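TRNA (adenine(9)-N1)-methyltransferase (Sulfolobus acidocaldarius, PDB 5A7Z) catalyses the S-adenosyl-L-methionine-dependent methylation of N1 of the adenosine at position 9 of tRNA. Local coordinates at residues A[58-68]-A[88-99]; A[171-179]-A[192-200]. All coordinates share one frame; numbering follows the deposited sequence.

Interaction 1. Residues A[58-68]-A[88-99]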
loop_
_atom_site.group_PDB
_atom_site.type_symbol
_atom_site.label_atom_id
_atom_site.label_comp_id
_atom_site.label_asym_id
_atom_site.label_seq_id
_atom_site.Cartn_x
_atom_site.Cartn_y
_atom_site.Cartn_z
ATOM N N LYS A 58 -16.761 -0.243 -1.438
ATOM C CA LYS A 58 -17.779 -1.181 -1.990
ATOM C C LYS A 58 -19.170 -1.104 -1.370
ATOM O O LYS A 58 -19.961 -2.048 -1.528
ATOM C CB LYS A 58 -17.313 -2.628 -1.834
ATOM C CG LYS A 58 -15.962 -2.957 -2.422
ATOM C CD LYS A 58 -16.003 -2.952 -3.923
ATOM C CE LYS A 58 -14.594 -2.918 -4.477
ATOM N NZ LYS A 58 -13.820 -4.057 -3.926
ATOM N N ASN A 59 -19.460 -0.055 -0.607
ATOM C CA ASN A 59 -20.774 0.076 0.056
ATOM C C ASN A 59 -21.103 -1.002 1.131
ATOM O O ASN A 59 -22.247 -1.475 1.243
ATOM C CB ASN A 59 -21.897 0.154 -0.982
ATOM C CG ASN A 59 -23.257 0.468 -0.350
ATOM O OD1 ASN A 59 -23.363 1.277 0.597
ATOM N ND2 ASN A 59 -24.291 -0.203 -0.831
ATOM N N TYR A 60 -20.112 -1.326 1.957
ATOM C CA TYR A 60 -20.320 -2.141 3.145
ATOM C C TYR A 60 -20.359 -1.248 4.385
ATOM O O TYR A 60 -19.759 -0.199 4.414
ATOM C CB TYR A 60 -19.179 -3.161 3.284
ATOM C CG TYR A 60 -19.301 -4.331 2.343
ATOM C CD1 TYR A 60 -19.049 -4.193 0.998
ATOM C CD2 TYR A 60 -19.678 -5.566 2.814
ATOM C CE1 TYR A 60 -19.173 -5.256 0.146
ATOM C CE2 TYR A 60 -19.808 -6.642 1.978
ATOM C CZ TYR A 60 -19.546 -6.487 0.642
ATOM O OH TYR A 60 -19.667 -7.574 -0.165
ATOM N N GLY A 61 -21.032 -1.689 5.428
ATOM C CA GLY A 61 -20.877 -1.049 6.709
ATOM C C GLY A 61 -21.374 -1.949 7.797
ATOM O O GLY A 61 -21.515 -3.155 7.602
ATOM N N LEU A 62 -21.678 -1.352 8.933
ATOM C CA LEU A 62 -22.113 -2.073 10.101
ATOM C C LEU A 62 -23.633 -2.035 10.256
ATOM O O LEU A 62 -24.277 -0.996 10.034
ATOM C CB LEU A 62 -21.471 -1.456 11.351
ATOM C CG LEU A 62 -19.934 -1.561 11.456
ATOM C CD1 LEU A 62 -19.439 -0.938 12.756
ATOM C CD2 LEU A 62 -19.465 -3.015 11.349
ATOM N N VAL A 63 -24.188 -3.170 10.652
ATOM C CA VAL A 63 -25.565 -3.267 11.026
ATOM C C VAL A 63 -25.673 -3.714 12.494
ATOM O O VAL A 63 -24.956 -4.606 12.940
ATOM C CB VAL A 63 -26.265 -4.266 10.105
ATOM C CG1 VAL A 63 -27.647 -4.606 10.615
ATOM C CG2 VAL A 63 -26.306 -3.706 8.687
ATOM N N GLU A 64 -26.517 -3.034 13.247
ATOM C CA GLU A 64 -26.689 -3.321 14.632
ATOM C C GLU A 64 -27.610 -4.493 14.792
ATOM O O GLU A 64 -28.723 -4.467 14.331
ATOM C CB GLU A 64 -27.255 -2.109 15.334
ATOM C CG GLU A 64 -27.063 -2.127 16.831
ATOM C CD GLU A 64 -27.907 -1.066 17.505
ATOM O OE1 GLU A 64 -28.210 -0.044 16.861
ATOM O OE2 GLU A 64 -28.290 -1.271 18.658
ATOM N N GLU A 65 -27.101 -5.537 15.382
ATOM C CA GLU A 65 -27.791 -6.788 15.472
ATOM C C GLU A 65 -26.978 -7.802 16.238
ATOM O O GLU A 65 -25.778 -7.823 16.214
ATOM C CB GLU A 65 -28.191 -7.306 14.088
ATOM C CG GLU A 65 -27.074 -7.857 13.244
ATOM C CD GLU A 65 -27.557 -8.805 12.179
ATOM O OE1 GLU A 65 -28.744 -8.904 11.950
ATOM O OE2 GLU A 65 -26.749 -9.459 11.571
ATOM N N ARG A 66 -27.677 -8.633 16.947
ATOM C CA ARG A 66 -27.056 -9.578 17.853
ATOM C C ARG A 66 -26.805 -10.924 17.158
ATOM O O ARG A 66 -27.695 -11.502 16.601
ATOM C CB ARG A 66 -27.901 -9.753 19.114
ATOM C CG ARG A 66 -27.766 -11.122 19.782
ATOM C CD ARG A 66 -26.780 -11.110 20.927
ATOM N NE ARG A 66 -27.220 -10.241 22.021
ATOM C CZ ARG A 66 -26.615 -10.160 23.205
ATOM N NH1 ARG A 66 -25.555 -10.910 23.477
ATOM N NH2 ARG A 66 -27.073 -9.334 24.126
ATOM N N ARG A 67 -25.562 -11.379 17.170
ATOM C CA ARG A 67 -25.183 -12.634 16.561
ATOM C C ARG A 67 -24.250 -13.377 17.477
ATOM O O ARG A 67 -23.621 -12.804 18.366
ATOM C CB ARG A 67 -24.470 -12.409 15.227
ATOM C CG ARG A 67 -25.256 -11.586 14.206
ATOM C CD ARG A 67 -26.468 -12.340 13.715
ATOM N NE ARG A 67 -26.056 -13.509 12.943
ATOM C CZ ARG A 67 -25.731 -13.463 11.664
ATOM N NH1 ARG A 67 -25.809 -12.317 11.016
ATOM N NH2 ARG A 67 -25.325 -14.547 11.048
ATOM N N GLU A 68 -24.141 -14.663 17.261
ATOM C CA GLU A 68 -23.129 -15.421 17.913
ATOM C C GLU A 68 -22.234 -15.908 16.809
ATOM O O GLU A 68 -22.606 -15.858 15.667
ATOM C CB GLU A 68 -23.742 -16.589 18.681
ATOM C CG GLU A 68 -24.354 -17.638 17.792
ATOM C CD GLU A 68 -24.868 -18.817 18.589
ATOM O OE1 GLU A 68 -25.680 -18.596 19.539
ATOM O OE2 GLU A 68 -24.444 -19.958 18.279
ATOM N N THR A 88 -20.290 -13.417 21.065
ATOM C CA THR A 88 -21.396 -12.561 20.662
ATOM C C THR A 88 -20.824 -11.336 19.986
ATOM O O THR A 88 -19.785 -10.883 20.375
ATOM C CB THR A 88 -22.137 -12.070 21.891
ATOM O OG1 THR A 88 -22.688 -13.187 22.543
ATOM C CG2 THR A 88 -23.254 -11.119 21.526
ATOM N N SER A 89 -21.531 -10.786 19.002
ATOM C CA SER A 89 -21.272 -9.411 18.528
ATOM C C SER A 89 -22.583 -8.672 18.534
ATOM O O SER A 89 -23.621 -9.305 18.566
ATOM C CB SER A 89 -20.678 -9.418 17.133
ATOM O OG SER A 89 -21.289 -10.409 16.307
ATOM N N ARG A 90 -22.521 -7.339 18.542
ATOM C CA ARG A 90 -23.708 -6.459 18.451
ATOM C C ARG A 90 -23.758 -5.716 17.131
ATOM O O ARG A 90 -24.644 -4.875 16.917
ATOM C CB ARG A 90 -23.634 -5.392 19.558
ATOM C CG ARG A 90 -23.614 -5.951 20.966
ATOM C CD ARG A 90 -24.823 -6.852 21.169
ATOM N NE ARG A 90 -25.213 -6.853 22.564
ATOM C CZ ARG A 90 -26.370 -6.412 23.032
ATOM N NH1 ARG A 90 -27.315 -5.957 22.222
ATOM N NH2 ARG A 90 -26.573 -6.443 24.325
ATOM N N TYR A 91 -22.734 -5.931 16.295
ATOM C CA TYR A 91 -22.604 -5.275 14.998
ATOM C C TYR A 91 -22.150 -6.305 13.983
ATOM O O TYR A 91 -21.230 -7.114 14.254
ATOM C CB TYR A 91 -21.619 -4.113 15.083
ATOM C CG TYR A 91 -22.162 -2.973 15.901
ATOM C CD1 TYR A 91 -23.040 -2.064 15.350
ATOM C CD2 TYR A 91 -21.878 -2.870 17.261
ATOM C CE1 TYR A 91 -23.597 -1.035 16.109
ATOM C CE2 TYR A 91 -22.383 -1.827 18.018
ATOM C CZ TYR A 91 -23.256 -0.928 17.446
ATOM O OH TYR A 91 -23.833 0.064 18.218
ATOM N N THR A 92 -22.829 -6.305 12.838
ATOM C CA THR A 92 -22.531 -7.202 11.752
ATOM C C THR A 92 -22.038 -6.406 10.551
ATOM O O THR A 92 -22.621 -5.369 10.200
ATOM C CB THR A 92 -23.778 -8.006 11.350
ATOM O OG1 THR A 92 -24.185 -8.862 12.428
ATOM C CG2 THR A 92 -23.473 -8.861 10.154
ATOM N N PHE A 93 -20.945 -6.859 9.947
ATOM C CA PHE A 93 -20.372 -6.156 8.816
ATOM C C PHE A 93 -21.055 -6.650 7.555
ATOM O O PHE A 93 -20.973 -7.818 7.237
ATOM C CB PHE A 93 -18.861 -6.435 8.712
ATOM C CG PHE A 93 -18.171 -5.651 7.634
ATOM C CD1 PHE A 93 -17.758 -4.374 7.865
ATOM C CD2 PHE A 93 -17.944 -6.207 6.385
ATOM C CE1 PHE A 93 -17.154 -3.635 6.877
ATOM C CE2 PHE A 93 -17.340 -5.473 5.392
ATOM C CZ PHE A 93 -16.907 -4.198 5.660
ATOM N N ARG A 94 -21.680 -5.762 6.807
ATOM C CA ARG A 94 -22.206 -6.171 5.513
ATOM C C ARG A 94 -22.672 -5.096 4.568
ATOM O O ARG A 94 -22.769 -3.918 4.916
ATOM C CB ARG A 94 -23.346 -7.145 5.719
ATOM C CG ARG A 94 -24.659 -6.531 6.154
ATOM C CD ARG A 94 -25.765 -7.515 5.835
ATOM N NE ARG A 94 -26.837 -7.401 6.776
ATOM C CZ ARG A 94 -27.041 -8.211 7.810
ATOM N NH1 ARG A 94 -26.247 -9.240 8.051
ATOM N NH2 ARG A 94 -28.060 -7.977 8.609
ATOM N N LYS A 95 -23.081 -5.571 3.400
ATOM C CA LYS A 95 -23.460 -4.751 2.279
ATOM C C LYS A 95 -24.612 -3.848 2.695
ATOM O O LYS A 95 -25.539 -4.313 3.315
ATOM C CB LYS A 95 -23.872 -5.703 1.119
ATOM C CG LYS A 95 -24.161 -5.054 -0.238
ATOM C CD LYS A 95 -23.191 -3.940 -0.563
ATOM C CE LYS A 95 -22.882 -3.871 -2.044
ATOM N NZ LYS A 95 -21.836 -4.871 -2.405
ATOM N N GLY A 96 -24.528 -2.555 2.387
ATOM C CA GLY A 96 -25.610 -1.611 2.711
ATOM C C GLY A 96 -25.642 -1.166 4.160
ATOM O O GLY A 96 -26.519 -0.420 4.551
ATOM N N GLY A 97 -24.688 -1.625 4.969
ATOM C CA GLY A 97 -24.540 -1.136 6.330
ATOM C C GLY A 97 -24.014 0.301 6.389
ATOM O O GLY A 97 -23.557 0.845 5.385
ATOM N N LYS A 98 -24.036 0.896 7.583
ATOM C CA LYS A 98 -23.577 2.262 7.759
ATOM C C LYS A 98 -22.083 2.309 7.866
ATOM O O LYS A 98 -21.492 1.485 8.512
ATOM C CB LYS A 98 -24.208 2.901 9.008
ATOM C CG LYS A 98 -25.717 3.021 8.906
ATOM C CD LYS A 98 -26.358 3.694 10.115
ATOM C CE LYS A 98 -27.876 3.811 9.925
ATOM N NZ LYS A 98 -28.576 4.370 11.114
ATOM N N LYS A 99 -21.487 3.313 7.256
ATOM C CA LYS A 99 -20.068 3.578 7.325
ATOM C C LYS A 99 -19.687 4.270 8.595
ATOM O O LYS A 99 -20.456 5.015 9.131
ATOM C CB LYS A 99 -19.682 4.507 6.209
ATOM C CG LYS A 99 -20.406 4.258 4.936
ATOM C CD LYS A 99 -19.487 3.583 3.964
ATOM C CE LYS A 99 -20.172 3.455 2.651
ATOM N NZ LYS A 99 -20.149 2.043 2.290
HETATM O O HOH W 1 -23.374 -9.070 15.081
#
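Glu65 reaches across an antiparallel strand pair to Thr92 and Arg94, and its carboxylate shows how one acidic group can serve several donors. OE2 takes the hydroxyl of Thr92 OG1 at 2.8 Å through its anti lone pair, away from OE1. On the syn side, 32° out of the carboxylate plane, Arg67 NH1 completes a salt bridge to the same OE2 at 3.1 Å. OE1 faces Arg94 NH2 at the edge of that guanidinium, a longer salt bridge of 3.5 Å. The Glu65 CG stands between the backbone N and the carbonyl carbon (chi1 74°), and from there the extended chain carries the carboxylate across. With an alanine here, Arg67 and Arg94, their NH1 atoms 4.3 Å apart, would probably face each other without the carboxylate between them, and Thr92 OG1 would lose its acceptor. Water 1 donates to Glu65 O and Thr92 OG1 and also bonds Ser89 OG, joining both strands beside the beta bulge, where the register slips by one between Glu64 and Arg67.

Toward the other end, Val63 and Thr92 exchange two backbone bonds. Arg94 O accepts from both Gly61 N and Gly97 N, which arrive from opposite faces of its plane and tie the strand to the type II turn 94-97. Gly61 lies so close to Gly97 and Lys98 that a side chain would collide with them. Lys99 NZ donates to Tyr60 O at 3.1 Å from above the carbonyl plane, and also to Met55 O. The Tyr60 and Phe93 rings are nearly parallel but slid apart, barely overlapping, with Tyr60 CB 3.4 Å from Phe93 CZ.

Strand 60-75 thus pairs with strand 91-95, whose other edge bonds Tyr40 of strand 38-40, while Phe93 packs on Leu51 and Lys54 of helix 48-57.

Interaction 2. Residues A[171-179]-A[192-200]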
loop_
_atom_site.group_PDB
_atom_site.type_symbol
_atom_site.label_atom_id
_atom_site.label_comp_id
_atom_site.label_asym_id
_atom_site.label_seq_id
_atom_site.Cartn_x
_atom_site.Cartn_y
_atom_site.Cartn_z
ATOM N N ASP A 171 6.974 18.818 4.110
ATOM C CA ASP A 171 7.915 18.865 5.238
ATOM C C ASP A 171 8.266 17.515 5.831
ATOM O O ASP A 171 9.304 17.380 6.462
ATOM C CB ASP A 171 7.285 19.680 6.398
ATOM C CG ASP A 171 7.775 21.107 6.449
ATOM O OD1 ASP A 171 8.930 21.343 6.078
ATOM O OD2 ASP A 171 7.010 21.991 6.889
ATOM N N GLU A 172 7.301 16.601 5.813
ATOM C CA GLU A 172 7.391 15.365 6.571
ATOM C C GLU A 172 7.712 14.167 5.718
ATOM O O GLU A 172 7.980 13.117 6.254
ATOM C CB GLU A 172 6.098 15.106 7.325
ATOM C CG GLU A 172 6.257 15.293 8.821
ATOM C CD GLU A 172 5.007 14.950 9.587
ATOM O OE1 GLU A 172 3.907 15.139 9.027
ATOM O OE2 GLU A 172 5.127 14.508 10.751
ATOM N N ASP A 173 7.663 14.320 4.395
ATOM C CA ASP A 173 7.990 13.230 3.492
ATOM C C ASP A 173 9.417 12.903 3.638
ATOM O O ASP A 173 10.241 13.773 3.557
ATOM C CB ASP A 173 7.768 13.639 2.052
ATOM C CG ASP A 173 6.336 13.920 1.747
ATOM O OD1 ASP A 173 5.449 13.458 2.513
ATOM O OD2 ASP A 173 6.087 14.611 0.730
ATOM N N ASN A 174 9.727 11.637 3.748
ATOM C CA ASN A 174 11.107 11.223 3.873
ATOM C C ASN A 174 11.418 10.139 2.851
ATOM O O ASN A 174 11.426 8.955 3.189
ATOM C CB ASN A 174 11.339 10.728 5.276
ATOM C CG ASN A 174 12.716 10.207 5.478
ATOM O OD1 ASN A 174 13.624 10.475 4.708
ATOM N ND2 ASN A 174 12.870 9.402 6.492
ATOM N N PRO A 175 11.649 10.549 1.583
ATOM C CA PRO A 175 11.554 9.671 0.428
ATOM C C PRO A 175 12.801 8.888 0.193
ATOM O O PRO A 175 13.893 9.335 0.538
ATOM C CB PRO A 175 11.341 10.635 -0.744
ATOM C CG PRO A 175 11.193 11.993 -0.140
ATOM C CD PRO A 175 11.900 11.927 1.168
ATOM N N VAL A 176 12.643 7.709 -0.381
ATOM C CA VAL A 176 13.761 7.012 -0.969
ATOM C C VAL A 176 13.379 6.623 -2.394
ATOM O O VAL A 176 12.195 6.541 -2.713
ATOM C CB VAL A 176 14.116 5.800 -0.137
ATOM C CG1 VAL A 176 13.046 4.738 -0.269
ATOM C CG2 VAL A 176 15.468 5.260 -0.538
ATOM N N ILE A 177 14.374 6.474 -3.265
ATOM C CA ILE A 177 14.150 6.166 -4.663
ATOM C C ILE A 177 14.594 4.728 -4.891
ATOM O O ILE A 177 15.720 4.357 -4.573
ATOM C CB ILE A 177 14.997 7.062 -5.603
ATOM C CG1 ILE A 177 14.923 8.545 -5.217
ATOM C CG2 ILE A 177 14.599 6.859 -7.048
ATOM C CD1 ILE A 177 13.537 9.141 -5.150
ATOM N N LEU A 178 13.720 3.935 -5.483
ATOM C CA LEU A 178 14.052 2.568 -5.784
ATOM C C LEU A 178 14.719 2.495 -7.126
ATOM O O LEU A 178 14.180 2.936 -8.110
ATOM C CB LEU A 178 12.801 1.689 -5.695
ATOM C CG LEU A 178 12.455 1.611 -4.195
ATOM C CD1 LEU A 178 10.985 1.701 -3.930
ATOM C CD2 LEU A 178 13.072 0.373 -3.562
ATOM N N ASP A 179 15.933 1.974 -7.125
ATOM C CA ASP A 179 16.827 2.076 -8.263
ATOM C C ASP A 179 17.760 0.861 -8.267
ATOM O O ASP A 179 18.610 0.737 -7.385
ATOM C CB ASP A 179 17.646 3.366 -8.152
ATOM C CG ASP A 179 18.478 3.662 -9.411
ATOM O OD1 ASP A 179 18.490 2.844 -10.343
ATOM O OD2 ASP A 179 19.120 4.735 -9.454
ATOM N N ARG A 192 11.746 0.497 6.715
ATOM C CA ARG A 192 10.821 0.852 7.786
ATOM C C ARG A 192 11.058 2.291 8.197
ATOM O O ARG A 192 10.132 2.998 8.568
ATOM C CB ARG A 192 10.938 -0.096 8.982
ATOM C CG ARG A 192 10.666 -1.554 8.607
ATOM C CD ARG A 192 9.849 -2.327 9.644
ATOM N NE ARG A 192 9.466 -3.650 9.130
ATOM C CZ ARG A 192 10.292 -4.701 9.040
ATOM N NH1 ARG A 192 11.548 -4.614 9.489
ATOM N NH2 ARG A 192 9.866 -5.847 8.506
ATOM N N ASP A 193 12.289 2.746 8.048
ATOM C CA ASP A 193 12.638 4.099 8.437
ATOM C C ASP A 193 12.245 5.170 7.449
ATOM O O ASP A 193 12.430 6.330 7.745
ATOM C CB ASP A 193 14.138 4.208 8.672
ATOM C CG ASP A 193 14.590 3.471 9.925
ATOM O OD1 ASP A 193 13.715 2.867 10.614
ATOM O OD2 ASP A 193 15.822 3.478 10.196
ATOM N N HIS A 194 11.736 4.812 6.282
ATOM C CA HIS A 194 11.317 5.812 5.325
ATOM C C HIS A 194 9.829 5.783 5.135
ATOM O O HIS A 194 9.221 4.797 5.374
ATOM C CB HIS A 194 12.042 5.641 4.025
ATOM C CG HIS A 194 13.421 6.183 4.046
ATOM N ND1 HIS A 194 14.486 5.468 4.524
ATOM C CD2 HIS A 194 13.913 7.377 3.658
ATOM C CE1 HIS A 194 15.579 6.193 4.425
ATOM N NE2 HIS A 194 15.257 7.358 3.906
ATOM N N ASN A 195 9.232 6.881 4.730
ATOM C CA ASN A 195 7.766 6.904 4.637
ATOM C C ASN A 195 7.211 7.207 3.240
ATOM O O ASN A 195 5.998 7.288 3.060
ATOM C CB ASN A 195 7.162 7.838 5.680
ATOM C CG ASN A 195 7.576 9.261 5.493
ATOM O OD1 ASN A 195 8.219 9.603 4.522
ATOM N ND2 ASN A 195 7.178 10.119 6.420
ATOM N N VAL A 196 8.104 7.425 2.281
ATOM C CA VAL A 196 7.719 7.715 0.882
ATOM C C VAL A 196 8.663 6.946 -0.057
ATOM O O VAL A 196 9.872 7.013 0.094
ATOM C CB VAL A 196 7.790 9.216 0.568
ATOM C CG1 VAL A 196 7.461 9.478 -0.898
ATOM C CG2 VAL A 196 6.867 9.998 1.476
ATOM N N PHE A 197 8.090 6.202 -1.000
ATOM C CA PHE A 197 8.863 5.315 -1.906
ATOM C C PHE A 197 8.587 5.623 -3.350
ATOM O O PHE A 197 7.448 5.596 -3.778
ATOM C CB PHE A 197 8.556 3.845 -1.595
ATOM C CG PHE A 197 8.835 3.500 -0.185
ATOM C CD1 PHE A 197 7.960 3.883 0.801
ATOM C CD2 PHE A 197 10.060 2.985 0.177
ATOM C CE1 PHE A 197 8.257 3.671 2.131
ATOM C CE2 PHE A 197 10.358 2.746 1.507
ATOM C CZ PHE A 197 9.459 3.096 2.483
ATOM N N VAL A 198 9.646 5.972 -4.086
ATOM C CA VAL A 198 9.540 6.408 -5.460
ATOM C C VAL A 198 10.085 5.320 -6.387
ATOM O O VAL A 198 11.251 4.909 -6.272
ATOM C CB VAL A 198 10.306 7.728 -5.698
ATOM C CG1 VAL A 198 10.165 8.173 -7.148
ATOM C CG2 VAL A 198 9.794 8.836 -4.777
ATOM N N ILE A 199 9.207 4.871 -7.292
ATOM C CA ILE A 199 9.510 3.890 -8.334
ATOM C C ILE A 199 9.209 4.499 -9.705
ATOM O O ILE A 199 8.061 4.821 -10.027
ATOM C CB ILE A 199 8.679 2.585 -8.143
ATOM C CG1 ILE A 199 8.514 2.278 -6.648
ATOM C CG2 ILE A 199 9.384 1.411 -8.831
ATOM C CD1 ILE A 199 7.402 1.297 -6.304
ATOM N N GLY A 200 10.249 4.680 -10.506
ATOM C CA GLY A 200 10.088 5.164 -11.878
ATOM C C GLY A 200 10.062 4.008 -12.845
ATOM O O GLY A 200 9.835 2.870 -12.449
#
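Asn195 turns its amide onto the backbone of residues 172-174 because its CG stands between the backbone N and the carbonyl carbon (chi1 63°), while Ile177 folds back (chi2 -56°) to lay CD1 on Val198. Asn195 stands just before, and Ile177 within, two neighbouring parallel strands, 175-178 and 196-199, in the sheet of the SPOUT methyltransferase fold; the connection runs through strand 184-185 and helix 188-192, an elaborated beta-alpha-beta crossover.

The Asn195 amide fastens the approach to the pair by using both of its ends. Asn174 N donates to OD1 at 2.6 Å, in the carbonyl plane and on a lone pair, and ND2 returns a nearly straight bond to Glu172 O lying in its own amide plane. With donor and acceptor both engaged, the group is held against rotation. Beside it His194 presents the edge of its ring to Asn174 O, CD2 lying 3.0 Å away, and has Val176 CB over one face. Its ND1 is bonded to Ile190 O, which ties the ring to the preceding helix.

Side chains then alternate between the two faces of the sheet. On one, Ile177 and Val198 lie side by side, CD1 to CB at 3.6 Å, and Val196 also touches Val111 of strand 109-113. On the other, Val176 CG1 comes obliquely to the Phe197 ring, 3.5 Å from CD2, while Leu178 CD1 lies off the edge of that ring, against Phe197 CB, and meets Ile199 CG1 at 3.7 Å. Ile249 of helix 242-255 covers Leu178 and Phe197. Each strand has a second neighbour, 226-228 beside 175-178 and 109-113, through Lys109, beside 196-199.

Three backbone bonds join the strands, and the last, from Leu178 N to Val198 O, measures 2.8 Å and is almost straight at 176°.

How the interactions relate
The two contacts illustrate strand pairing in separate sheets of one chain. Interaction 1 is an antiparallel, largely surface contact whose centre lies about 26 Å from the centre of the chain; interaction 2 is parallel, more deeply buried and about 13 Å from it, on the opposite side. Their centres stand about 37 Å apart and their nearest atoms about 22 Å, so neither touches the other, and they follow in series along the sequence. Charged side chains bridge the strands in 58-68/88-99, whereas aliphatic packing dominates 171-179/192-200. The latter belongs to the sheet of the SPOUT fold, whose knotted loops bind S-adenosyl-L-methionine in relatives; neither contact contains a cofactor.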